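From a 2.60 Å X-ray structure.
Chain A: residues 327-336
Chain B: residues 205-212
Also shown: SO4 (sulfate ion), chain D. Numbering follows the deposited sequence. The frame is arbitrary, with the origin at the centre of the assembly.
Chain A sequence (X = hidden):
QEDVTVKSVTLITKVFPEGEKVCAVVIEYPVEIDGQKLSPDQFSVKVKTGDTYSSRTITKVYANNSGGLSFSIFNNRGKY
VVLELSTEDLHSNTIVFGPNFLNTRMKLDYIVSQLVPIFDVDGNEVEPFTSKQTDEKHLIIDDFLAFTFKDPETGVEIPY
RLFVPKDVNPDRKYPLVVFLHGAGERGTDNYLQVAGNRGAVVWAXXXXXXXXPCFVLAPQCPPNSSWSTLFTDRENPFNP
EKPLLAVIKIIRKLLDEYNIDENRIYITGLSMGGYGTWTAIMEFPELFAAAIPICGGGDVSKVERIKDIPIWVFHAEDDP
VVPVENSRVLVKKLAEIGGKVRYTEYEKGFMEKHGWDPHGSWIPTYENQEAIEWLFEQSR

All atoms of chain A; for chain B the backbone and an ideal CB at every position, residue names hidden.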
# COMPACT_ATOMS: atom_id res chain seq x y z
N SER A 327 -38.23 -14.49 13.18
CA SER A 327 -38.04 -14.19 14.61
C SER A 327 -38.96 -13.07 15.07
O SER A 327 -39.59 -13.19 16.13
CB SER A 327 -36.60 -13.79 14.91
OG SER A 327 -35.80 -14.92 14.92
N ARG A 328 -39.04 -12.01 14.29
CA ARG A 328 -39.92 -10.87 14.62
C ARG A 328 -41.34 -11.27 14.95
O ARG A 328 -41.92 -10.73 15.91
CB ARG A 328 -39.97 -9.81 13.52
CG ARG A 328 -38.73 -9.04 13.40
CD ARG A 328 -38.76 -8.35 12.15
NE ARG A 328 -37.53 -7.64 11.88
CZ ARG A 328 -37.37 -6.79 10.88
NH1 ARG A 328 -38.40 -6.52 10.08
NH2 ARG A 328 -36.19 -6.21 10.68
N VAL A 329 -41.90 -12.21 14.19
CA VAL A 329 -43.27 -12.60 14.46
C VAL A 329 -43.42 -13.28 15.83
O VAL A 329 -44.32 -12.92 16.56
CB VAL A 329 -43.96 -13.37 13.30
CG1 VAL A 329 -43.30 -14.75 13.08
CG2 VAL A 329 -45.43 -13.50 13.58
N LEU A 330 -42.53 -14.23 16.18
CA LEU A 330 -42.63 -14.86 17.49
C LEU A 330 -42.43 -13.82 18.60
O LEU A 330 -43.19 -13.75 19.57
CB LEU A 330 -41.62 -15.99 17.65
CG LEU A 330 -41.76 -17.35 16.94
CD1 LEU A 330 -43.19 -17.71 16.54
CD2 LEU A 330 -40.86 -17.38 15.74
N VAL A 331 -41.40 -12.99 18.43
CA VAL A 331 -41.08 -12.01 19.47
C VAL A 331 -42.24 -11.05 19.71
O VAL A 331 -42.62 -10.80 20.87
CB VAL A 331 -39.81 -11.22 19.15
CG1 VAL A 331 -39.63 -10.16 20.14
CG2 VAL A 331 -38.63 -12.12 19.16
N LYS A 332 -42.82 -10.51 18.62
CA LYS A 332 -43.98 -9.60 18.72
C LYS A 332 -45.06 -10.17 19.60
O LYS A 332 -45.50 -9.52 20.55
CB LYS A 332 -44.57 -9.28 17.35
CG LYS A 332 -45.41 -8.00 17.28
CD LYS A 332 -45.87 -7.76 15.81
CE LYS A 332 -46.59 -6.42 15.56
NZ LYS A 332 -47.59 -6.08 16.59
N LYS A 333 -45.47 -11.40 19.29
CA LYS A 333 -46.57 -12.06 20.00
C LYS A 333 -46.15 -12.33 21.44
O LYS A 333 -46.87 -11.96 22.39
CB LYS A 333 -46.95 -13.36 19.25
CG LYS A 333 -48.17 -14.12 19.76
CD LYS A 333 -49.48 -13.33 19.60
CE LYS A 333 -50.68 -14.07 20.23
NZ LYS A 333 -51.90 -13.23 20.14
N LEU A 334 -44.98 -12.93 21.62
CA LEU A 334 -44.46 -13.17 22.96
C LEU A 334 -44.61 -11.92 23.81
O LEU A 334 -45.17 -11.96 24.90
CB LEU A 334 -42.98 -13.58 22.91
CG LEU A 334 -42.65 -15.05 23.12
CD1 LEU A 334 -43.42 -15.67 24.30
CD2 LEU A 334 -42.98 -15.76 21.86
N ALA A 335 -44.10 -10.81 23.28
CA ALA A 335 -44.13 -9.54 23.96
C ALA A 335 -45.55 -9.09 24.35
O ALA A 335 -45.76 -8.64 25.48
CB ALA A 335 -43.45 -8.49 23.10
N GLU A 336 -46.53 -9.21 23.44
CA GLU A 336 -47.82 -8.58 23.70
C GLU A 336 -48.72 -9.42 24.59
O GLU A 336 -49.79 -9.00 25.00
CB GLU A 336 -48.52 -8.19 22.40
CG GLU A 336 -48.96 -9.30 21.52
CD GLU A 336 -49.00 -8.86 20.07
OE1 GLU A 336 -49.11 -7.65 19.84
OE2 GLU A 336 -48.92 -9.71 19.16
N UNK B 205 -37.60 1.61 14.38
CA UNK B 205 -37.09 0.37 13.76
C UNK B 205 -37.86 -0.88 14.20
O UNK B 205 -38.16 -1.02 15.37
CB UNK B 205 -35.61 0.19 14.10
N UNK B 206 -38.28 -1.75 13.26
CA UNK B 206 -38.81 -3.08 13.65
C UNK B 206 -38.12 -3.81 14.82
O UNK B 206 -38.81 -4.28 15.72
CB UNK B 206 -38.74 -4.00 12.43
N UNK B 207 -36.80 -3.85 14.86
CA UNK B 207 -36.11 -4.55 16.00
C UNK B 207 -36.60 -4.10 17.38
O UNK B 207 -36.65 -4.90 18.32
CB UNK B 207 -34.60 -4.31 15.92
N UNK B 208 -36.94 -2.81 17.50
CA UNK B 208 -37.40 -2.30 18.78
C UNK B 208 -38.91 -2.31 18.87
O UNK B 208 -39.47 -2.66 19.92
CB UNK B 208 -36.87 -0.88 19.01
N UNK B 209 -39.57 -1.92 17.79
CA UNK B 209 -41.04 -1.84 17.81
C UNK B 209 -41.72 -3.12 18.24
O UNK B 209 -42.71 -3.10 18.93
CB UNK B 209 -41.56 -1.45 16.42
N UNK B 210 -41.16 -4.24 17.81
CA UNK B 210 -41.70 -5.56 18.03
C UNK B 210 -41.55 -6.00 19.49
O UNK B 210 -42.28 -6.88 19.96
CB UNK B 210 -41.01 -6.56 17.10
N UNK B 211 -40.63 -5.37 20.23
CA UNK B 211 -40.58 -5.59 21.69
C UNK B 211 -41.13 -4.44 22.54
O UNK B 211 -41.55 -4.66 23.67
CB UNK B 211 -39.13 -5.85 22.11
N UNK B 212 -41.13 -3.23 21.98
CA UNK B 212 -41.67 -2.07 22.67
C UNK B 212 -42.36 -1.12 21.70
O UNK B 212 -41.85 -0.04 21.40
CB UNK B 212 -40.56 -1.34 23.42
S SO4 D . -31.69 -2.11 9.36
O1 SO4 D . -31.78 -1.13 10.48
O2 SO4 D . -32.86 -2.28 8.52
O3 SO4 D . -31.29 -3.41 9.91
O4 SO4 D . -30.72 -1.59 8.40

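Chain A offers one side of a helix: the Arg A328 guanidinium at one end, then Val A331 and Lys A332, then the small Ala A335. Chain B answers with a short helix and the turn after it.

Position 205 has no atom of chain A within 5.5 Å of its ideal CB, so chain A sets no demand. It sits just before a helix, where many polar residues serve. The residue is Gln B205, whose backbone O accepts from the N of residues 208 and 209, at 3.0 and 2.9 Å.

Position 206 points toward chain A, its ideal CB 3.5 Å from Arg A328 NH1. A phi of -38° in the first turn of a helix suits proline, while the cation would equally tolerate a small apolar group or welcome an acid. Pro B206 is found, and its CB lies over one face of the guanidinium, 3.5 Å from Arg A328 NH1, a packing contact over the face, while Arg A328 NE and NH2 find hydrogen-bond partners elsewhere in the structure.

Position 207 points away from chain A, but a sulfate lies within reach of a long side chain, so lysine or arginine fits best. Arg B207 grips the ion with two nearly straight hydrogen bonds, NH1 to SO4 O1 at 2.9 Å and NH2 to SO4 O3 at 2.8 Å.

Positions 208 and 209 are out of reach, and chain A leaves both choices open; they hold Tyr B208 and Gln B209. The backbone still counts: a water bridges Gln B209 O (3.2 Å) and Lys A332 NZ (3.0 Å).

Position 210 is the centre of the contact. Its ideal CB points sideways, 4.4 Å from Arg A328 O, 4.5 Å from Lys A332 CB and 4.9 Å from Val A331 CG1. Such a shallow, mostly apolar site suits valine, isoleucine or threonine. Val B210 straddles it: CG1 meets Val A331 CG1 at 3.8 Å, while CG2 sits 3.3 Å from Lys A332 CB. Its carbonyl works too, with Lys A332 CA 3.4 Å from Val B210 O in a CA-H...O contact, and a water donates to both Val B210 O (2.8 Å) and Lys A332 O (3.0 Å).

Position 211 also points sideways, its ideal CB 4.8 Å from Val A331 CG1 and 5.2 Å from Ala A335 CB. Any modest aliphatic would serve. Val B211 brings CG1 to a tight 3.2 Å from Val A331 CG1.

Position 212 turns away, leaving its identity unconstrained by chain A; it is His B212.

Chain B, residues 205-212: QPRYQVVH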
# COMPACT_ATOMS: atom_id res chain seq x y z
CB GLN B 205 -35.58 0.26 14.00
CG GLN B 205 -34.75 1.13 12.99
CD GLN B 205 -33.28 1.25 13.36
OE1 GLN B 205 -32.54 2.05 12.76
NE2 GLN B 205 -32.82 0.45 14.37
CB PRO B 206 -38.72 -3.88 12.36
CG PRO B 206 -39.02 -2.84 11.33
CD PRO B 206 -38.38 -1.56 11.80
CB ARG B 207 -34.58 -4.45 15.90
CG ARG B 207 -34.02 -3.01 15.94
CD ARG B 207 -32.49 -2.97 15.81
NE ARG B 207 -32.11 -3.88 14.75
CZ ARG B 207 -31.98 -3.51 13.48
NH1 ARG B 207 -32.17 -2.22 13.16
NH2 ARG B 207 -31.64 -4.41 12.54
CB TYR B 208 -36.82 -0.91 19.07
CG TYR B 208 -35.34 -0.91 19.10
CD1 TYR B 208 -34.64 -1.73 20.01
CD2 TYR B 208 -34.62 -0.16 18.18
CE1 TYR B 208 -33.26 -1.77 20.03
CE2 TYR B 208 -33.21 -0.18 18.20
CZ TYR B 208 -32.55 -1.00 19.12
OH TYR B 208 -31.20 -1.05 19.12
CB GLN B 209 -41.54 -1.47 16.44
CG GLN B 209 -41.38 -0.03 16.20
CD GLN B 209 -42.30 0.76 17.09
OE1 GLN B 209 -43.42 0.31 17.40
NE2 GLN B 209 -41.85 1.95 17.50
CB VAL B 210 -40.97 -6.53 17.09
CG1 VAL B 210 -39.75 -7.21 17.81
CG2 VAL B 210 -41.91 -7.50 16.53
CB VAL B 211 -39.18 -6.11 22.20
CG1 VAL B 211 -38.81 -7.35 21.46
CG2 VAL B 211 -38.12 -5.10 21.98
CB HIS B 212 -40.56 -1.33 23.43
CG HIS B 212 -39.64 -2.23 24.19
ND1 HIS B 212 -38.41 -2.62 23.71
CD2 HIS B 212 -39.78 -2.82 25.41
CE1 HIS B 212 -37.83 -3.41 24.60
NE2 HIS B 212 -38.64 -3.55 25.63
O HOH W 1 -44.82 -6.62 20.99
O HOH W 2 -45.35 -4.55 17.88
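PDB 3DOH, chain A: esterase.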